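Local coordinates for toxin-antitoxin system toxin HepN family (Shewanella oneidensis MR-1, PDB 6M6U), which cleaves mRNA as the bacteriostatic toxin of a type VII toxin-antitoxin pair and is silenced by its antitoxin MntA, mostly through tri-AMPylation, at residues K8-T11 with I12-I16; C50-I53 with A54-I57; E106-L109 with D110-V113. All blocks are in the same frame, centred on the assembly; numbering follows the deposited sequence.

Contact 1 (K8-T11 with I12-I16); sequences KIAT and IKRCI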
loop_
_atom_site.group_PDB
_atom_site.type_symbol
_atom_site.label_atom_id
_atom_site.label_comp_id
_atom_site.label_asym_id
_atom_site.label_seq_id
_atom_site.Cartn_x
_atom_site.Cartn_y
_atom_site.Cartn_z
ATOM N N LYS B 8 1.745 35.021 34.267
ATOM C CA LYS B 8 2.763 35.635 33.420
ATOM C C LYS B 8 3.092 37.048 33.889
ATOM O O LYS B 8 4.257 37.464 33.848
ATOM C CB LYS B 8 2.309 35.638 31.960
ATOM C CG LYS B 8 2.101 34.250 31.371
ATOM C CD LYS B 8 3.357 33.397 31.471
ATOM C CE LYS B 8 3.086 31.972 31.005
ATOM N NZ LYS B 8 4.302 31.111 31.050
ATOM N N ILE B 9 2.078 37.801 34.335
ATOM C CA ILE B 9 2.326 39.099 34.966
ATOM C C ILE B 9 3.280 38.933 36.139
ATOM O O ILE B 9 4.300 39.625 36.238
ATOM C CB ILE B 9 1.007 39.749 35.420
ATOM C CG1 ILE B 9 0.136 40.147 34.226
ATOM C CG2 ILE B 9 1.292 40.960 36.303
ATOM C CD1 ILE B 9 0.856 40.956 33.184
ATOM N N ALA B 10 2.960 38.001 37.042
ATOM C CA ALA B 10 3.801 37.772 38.214
ATOM C C ALA B 10 5.234 37.440 37.817
ATOM O O ALA B 10 6.187 37.882 38.471
ATOM C CB ALA B 10 3.210 36.652 39.071
ATOM N N THR B 11 5.409 36.673 36.737
ATOM C CA THR B 11 6.752 36.293 36.307
ATOM C C THR B 11 7.532 37.495 35.787
ATOM O O THR B 11 8.719 37.648 36.098
ATOM C CB THR B 11 6.666 35.196 35.246
ATOM O OG1 THR B 11 6.258 33.976 35.874
ATOM C CG2 THR B 11 8.012 34.988 34.561
ATOM N N ILE B 12 6.886 38.359 34.998
ATOM C CA ILE B 12 7.549 39.568 34.515
ATOM C C ILE B 12 8.029 40.414 35.688
ATOM O O ILE B 12 9.162 40.910 35.698
ATOM C CB ILE B 12 6.613 40.367 33.591
ATOM C CG1 ILE B 12 6.314 39.572 32.323
ATOM C CG2 ILE B 12 7.231 41.720 33.247
ATOM C CD1 ILE B 12 5.163 40.114 31.509
ATOM N N LYS B 13 7.177 40.574 36.703
ATOM C CA LYS B 13 7.559 41.352 37.878
ATOM C C LYS B 13 8.732 40.711 38.608
ATOM O O LYS B 13 9.734 41.377 38.896
ATOM C CB LYS B 13 6.364 41.517 38.815
ATOM C CG LYS B 13 5.349 42.530 38.327
ATOM C CD LYS B 13 4.074 42.484 39.145
ATOM C CE LYS B 13 3.111 43.567 38.695
ATOM N NZ LYS B 13 1.748 43.371 39.262
ATOM N N ARG B 14 8.626 39.412 38.916
ATOM C CA ARG B 14 9.722 38.716 39.588
ATOM C C ARG B 14 11.030 38.873 38.828
ATOM O O ARG B 14 12.091 39.050 39.435
ATOM C CB ARG B 14 9.401 37.229 39.749
ATOM C CG ARG B 14 8.618 36.871 40.994
ATOM C CD ARG B 14 8.823 35.404 41.355
ATOM N NE ARG B 14 8.888 34.546 40.173
ATOM C CZ ARG B 14 7.836 34.199 39.435
ATOM N NH1 ARG B 14 6.624 34.641 39.750
ATOM N NH2 ARG B 14 7.995 33.414 38.377
ATOM N N CYS B 15 10.974 38.826 37.497
ATOM C CA CYS B 15 12.203 38.843 36.718
ATOM C C CYS B 15 12.766 40.250 36.534
ATOM O O CYS B 15 13.986 40.402 36.402
ATOM C CB CYS B 15 11.971 38.182 35.362
ATOM S SG CYS B 15 11.542 36.447 35.516
ATOM N N ILE B 16 11.917 41.283 36.516
ATOM C CA ILE B 16 12.427 42.656 36.464
ATOM C C ILE B 16 13.156 42.994 37.757
ATOM O O ILE B 16 14.231 43.613 37.744
ATOM C CB ILE B 16 11.292 43.659 36.190
ATOM C CG1 ILE B 16 10.771 43.513 34.761
ATOM C CG2 ILE B 16 11.776 45.089 36.410
ATOM C CD1 ILE B 16 9.722 44.537 34.406
#

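Contact 2 (C50-I53 with A54-I57); sequences CIDI and ANHI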
loop_
_atom_site.group_PDB
_atom_site.type_symbol
_atom_site.label_atom_id
_atom_site.label_comp_id
_atom_site.label_asym_id
_atom_site.label_seq_id
_atom_site.Cartn_x
_atom_site.Cartn_y
_atom_site.Cartn_z
ATOM N N CYS B 50 5.937 37.900 28.224
ATOM C CA CYS B 50 5.164 38.830 27.403
ATOM C C CYS B 50 4.633 38.154 26.150
ATOM O O CYS B 50 3.485 38.382 25.751
ATOM C CB CYS B 50 6.016 40.037 27.019
ATOM S SG CYS B 50 6.325 41.201 28.359
ATOM N N ILE B 51 5.463 37.330 25.507
ATOM C CA ILE B 51 5.047 36.639 24.295
ATOM C C ILE B 51 3.928 35.649 24.600
ATOM O O ILE B 51 2.976 35.511 23.820
ATOM C CB ILE B 51 6.262 35.957 23.642
ATOM C CG1 ILE B 51 7.221 37.023 23.103
ATOM C CG2 ILE B 51 5.825 35.004 22.529
ATOM C CD1 ILE B 51 8.593 36.495 22.774
ATOM N N ASP B 52 4.008 34.961 25.742
ATOM C CA ASP B 52 2.961 34.011 26.100
ATOM C C ASP B 52 1.626 34.716 26.302
ATOM O O ASP B 52 0.576 34.188 25.920
ATOM C CB ASP B 52 3.349 33.234 27.359
ATOM C CG ASP B 52 4.482 32.249 27.117
ATOM O OD1 ASP B 52 4.850 32.025 25.941
ATOM O OD2 ASP B 52 5.001 31.694 28.111
ATOM N N ILE B 53 1.646 35.907 26.905
ATOM C CA ILE B 53 0.430 36.706 27.027
ATOM C C ILE B 53 -0.123 37.037 25.648
ATOM O O ILE B 53 -1.321 36.885 25.382
ATOM C CB ILE B 53 0.710 37.987 27.836
ATOM C CG1 ILE B 53 0.949 37.655 29.309
ATOM C CG2 ILE B 53 -0.421 38.994 27.665
ATOM C CD1 ILE B 53 1.690 38.742 30.051
ATOM N N ALA B 54 0.750 37.502 24.753
ATOM C CA ALA B 54 0.324 37.870 23.409
ATOM C C ALA B 54 -0.270 36.673 22.675
ATOM O O ALA B 54 -1.379 36.753 22.133
ATOM C CB ALA B 54 1.506 38.447 22.633
ATOM N N ASN B 55 0.464 35.552 22.646
ATOM C CA ASN B 55 -0.026 34.338 21.996
ATOM C C ASN B 55 -1.372 33.912 22.566
ATOM O O ASN B 55 -2.242 33.428 21.832
ATOM C CB ASN B 55 0.987 33.203 22.162
ATOM C CG ASN B 55 2.278 33.451 21.409
ATOM O OD1 ASN B 55 2.311 34.212 20.440
ATOM N ND2 ASN B 55 3.355 32.799 21.849
ATOM N N HIS B 56 -1.553 34.075 23.877
ATOM C CA HIS B 56 -2.799 33.679 24.523
ATOM C C HIS B 56 -3.967 34.523 24.025
ATOM O O HIS B 56 -5.011 33.987 23.630
ATOM C CB HIS B 56 -2.641 33.796 26.040
ATOM C CG HIS B 56 -3.910 33.600 26.808
ATOM N ND1 HIS B 56 -4.413 32.352 27.108
ATOM C CD2 HIS B 56 -4.764 34.493 27.364
ATOM C CE1 HIS B 56 -5.528 32.485 27.805
ATOM N NE2 HIS B 56 -5.762 33.774 27.975
ATOM N N ILE B 57 -3.796 35.849 24.022
ATOM C CA ILE B 57 -4.891 36.751 23.675
ATOM C C ILE B 57 -5.272 36.608 22.204
ATOM O O ILE B 57 -6.459 36.592 21.859
ATOM C CB ILE B 57 -4.509 38.201 24.030
ATOM C CG1 ILE B 57 -4.405 38.359 25.549
ATOM C CG2 ILE B 57 -5.523 39.180 23.463
ATOM C CD1 ILE B 57 -3.714 39.621 25.980
#

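Contact 3 (E106-L109 with D110-V113); sequences ELNL and DIVV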
loop_
_atom_site.group_PDB
_atom_site.type_symbol
_atom_site.label_atom_id
_atom_site.label_comp_id
_atom_site.label_asym_id
_atom_site.label_seq_id
_atom_site.Cartn_x
_atom_site.Cartn_y
_atom_site.Cartn_z
ATOM N N GLU B 106 28.503 39.186 19.377
ATOM C CA GLU B 106 28.088 40.384 18.656
ATOM C C GLU B 106 27.224 41.313 19.497
ATOM O O GLU B 106 26.836 42.381 19.012
ATOM C CB GLU B 106 27.337 40.005 17.377
ATOM C CG GLU B 106 28.231 39.460 16.280
ATOM C CD GLU B 106 29.557 40.190 16.201
ATOM O OE1 GLU B 106 30.605 39.538 16.398
ATOM O OE2 GLU B 106 29.551 41.416 15.953
ATOM N N LEU B 107 26.914 40.939 20.733
ATOM C CA LEU B 107 26.094 41.788 21.582
ATOM C C LEU B 107 26.841 43.064 21.934
ATOM O O LEU B 107 28.021 43.035 22.299
ATOM C CB LEU B 107 25.697 41.050 22.859
ATOM C CG LEU B 107 24.808 41.829 23.832
ATOM C CD1 LEU B 107 23.502 42.221 23.165
ATOM C CD2 LEU B 107 24.551 41.019 25.096
ATOM N N ASN B 108 26.151 44.192 21.806
ATOM C CA ASN B 108 26.663 45.463 22.299
ATOM C C ASN B 108 26.146 45.640 23.720
ATOM O O ASN B 108 24.964 45.935 23.929
ATOM C CB ASN B 108 26.240 46.622 21.403
ATOM C CG ASN B 108 27.000 47.895 21.714
ATOM O OD1 ASN B 108 26.564 48.711 22.527
ATOM N ND2 ASN B 108 28.157 48.062 21.081
ATOM N N LEU B 109 27.037 45.458 24.695
ATOM C CA LEU B 109 26.629 45.432 26.092
ATOM C C LEU B 109 26.016 46.750 26.549
ATOM O O LEU B 109 25.332 46.776 27.577
ATOM C CB LEU B 109 27.829 45.077 26.967
ATOM C CG LEU B 109 27.568 44.131 28.134
ATOM C CD1 LEU B 109 26.695 42.960 27.698
ATOM C CD2 LEU B 109 28.892 43.640 28.679
ATOM N N ASP B 110 26.233 47.841 25.806
ATOM C CA ASP B 110 25.699 49.136 26.214
ATOM C C ASP B 110 24.206 49.266 25.933
ATOM O O ASP B 110 23.511 50.002 26.644
ATOM C CB ASP B 110 26.459 50.266 25.520
ATOM C CG ASP B 110 27.852 50.467 26.090
ATOM O OD1 ASP B 110 28.007 50.376 27.330
ATOM O OD2 ASP B 110 28.790 50.719 25.306
ATOM N N ILE B 111 23.691 48.578 24.910
ATOM C CA ILE B 111 22.250 48.603 24.665
ATOM C C ILE B 111 21.517 47.817 25.743
ATOM O O ILE B 111 20.413 48.186 26.159
ATOM C CB ILE B 111 21.919 48.076 23.256
ATOM C CG1 ILE B 111 22.948 48.575 22.230
ATOM C CG2 ILE B 111 20.515 48.515 22.858
ATOM C CD1 ILE B 111 22.652 48.133 20.801
ATOM N N VAL B 112 22.126 46.730 26.227
ATOM C CA VAL B 112 21.561 46.015 27.370
ATOM C C VAL B 112 21.491 46.931 28.583
ATOM O O VAL B 112 20.476 46.972 29.289
ATOM C CB VAL B 112 22.375 44.741 27.668
ATOM C CG1 VAL B 112 21.864 44.069 28.938
ATOM C CG2 VAL B 112 22.312 43.773 26.491
ATOM N N VAL B 113 22.563 47.687 28.841
ATOM C CA VAL B 113 22.554 48.629 29.957
ATOM C C VAL B 113 21.510 49.716 29.730
ATOM O O VAL B 113 20.760 50.078 30.645
ATOM C CB VAL B 113 23.960 49.219 30.175
ATOM C CG1 VAL B 113 23.878 50.577 30.861
ATOM C CG2 VAL B 113 24.812 48.263 30.997
#

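Contact 1 (K8-T11 with I12-I16)
Residues 8-11 and 12-16 are consecutive turns of helix 3-23, joined by i to i+4 backbone bonds from Lys8 O to Ile12 N through Thr11 O to Cys15 N. The straightest, Arg14 N to Ala10 O, spans 2.9 Å at 173°. On the side facing the second subunit Thr11 and Arg14 meet. Bent at its third torsion (chi3 -38°), the Arg14 chain doubles back, laying one guanidinium face over Thr11 CA and bringing Arg14 NH2 to 3.1 Å from Thr11 OG1, a weak bond at 134°. The stronger partner of Arg14 NH2 is Tyr104 OH of the second subunit, the tyrosine of the RX(4)HXY motif that MntA can tri-AMPylate, unmodified here. Thr11 CG2, anti to the backbone N, leans to 3.9 Å from Cys15 SG. Elsewhere on the helix surface the extended Lys13 chain crosses Ile9, four residues earlier, with Lys13 NZ 3.8 Å from Ile9 CG2. Ile12 CG1 lies 3.3 Å from Lys8 O. Two helices of its own subunit and a neighbour enclose this stretch: Ile9 and Ile12 pack on helix 120-131, Ile12 and Cys15 on helix 33-60, and Thr11 and Cys15 on Tyr104 of the second subunit.

Contact 2 (C50-I53 with A54-I57)
Asn55 N donates to Ile51 O at 2.8 Å and 179°, an almost perfectly straight i to i+4 bond within helix 33-60. Three more bonds of this kind accompany it, from Ala54 to Cys50, His56 to Asp52 and Ile57 to Ile53; the one from His56 N to Asp52 O is more bent, at 147°. The Asn55 amide folds back over the carbonyl that its own N-H already uses, with Asn55 CG 3.2 Å from Ile51 O, because CG sits beside the backbone N (chi1 -67°). Asn55 ND2 comes to 3.4 Å from Ile51 CG2, the two side chains lying alongside each other and pointing the same way. Asn55 OD1 has partners beyond this turn: Ser72 OG of the same chain and Gln112 NE2 of the antitoxin MntA. The Asp52 carboxylate pairs with Lys8 of helix 3-23. His56 CB is 3.2 Å from Asp52 O, and from there the side chain leads away from this turn and packs on Glu101 of MntA. On the apolar side Ile53 and Ile57 run side by side, Ile53 CG2 3.8 Å from Ile57 CD1. Ile53 also packs on helix 3-23, Ile57 on Ile130, and Ala54 on helix 69-78, while Ile51 touches Arg97, an active-site residue by similarity. This largely buried pair of turns combines two chemistries: its isoleucines mostly pack against helices of the toxin, Ile51 touching Gln112 of MntA as well, whereas two hydrogen bonds accepted by Asn55 OD1 probably fix the rotation of its amide at the antitoxin interface.

Contact 3 (E106-L109 with D110-V113)
Asn108, the N-cap of helix 109-118, leans its side chain over the first turn toward Asp110 and Ile111. Asn108 CB lies 3.9 Å from both Ile111 CG1 and Ile111 CD1, where the two side chains cross at about a right angle. The next atom, Asn108 CG, 4.1 Å from Ile111 CG1, stands anti to the backbone N (chi1 -167°), a rotation that swings the amide over the start of the helix. At the tip Asn108 OD1 accepts a weak capping bond from Asp110 N, 3.4 Å long at 136°, and also meets Asp110 CB. The amide and carboxylate planes of the two residues are turned 61° apart. Through its main chain Asn108 grips the helix again: Ile111 N donates to Asn108 O at 3.1 Å, approaching from above the carbonyl plane. One residue on, Val113 N donates to Leu109 O, the only i to i+4 bond between the two segments. On the inner side Leu107 reaches across the turn, Leu107 CD2 3.8 Å from Val112 CG2; it also packs on helix 84-102, while Val112 and Leu109 rest on Phe29. Asp110 OD1 makes a long, weak ion pair with Lys30. The cap supplies acceptors to N-H groups of the first turn, and the Asp110 carboxylate, at the amino end of the helix, is probably favoured by the helix dipole, while Leu107 and Val112 pack together on the apolar flank where the chain turns after the RX(4)HXY motif.

Overall arrangement
Contacts 1 and 2 touch directly, their centres 14 Å apart on successive helices: Lys8 NZ forms a salt bridge with Asp52 OD2 at 3.1 Å, and Ile12 CD1 packs 3.5 Å from Cys50 SG. Contact 3 stands apart, nearest atoms about 11 Å from contact 1 and about 15 Å from contact 2, which lies on the opposite side of the chain's centre. They stand at different distances from Arg97 and His102, active-site residues by similarity. Between side chains, Ile51 in contact 2 is about 3 Å from Arg97, Leu107 in contact 3 about 9 Å and Lys8 in contact 1 about 12 Å. His102 of the second subunit packs on both Lys8 and Asp52.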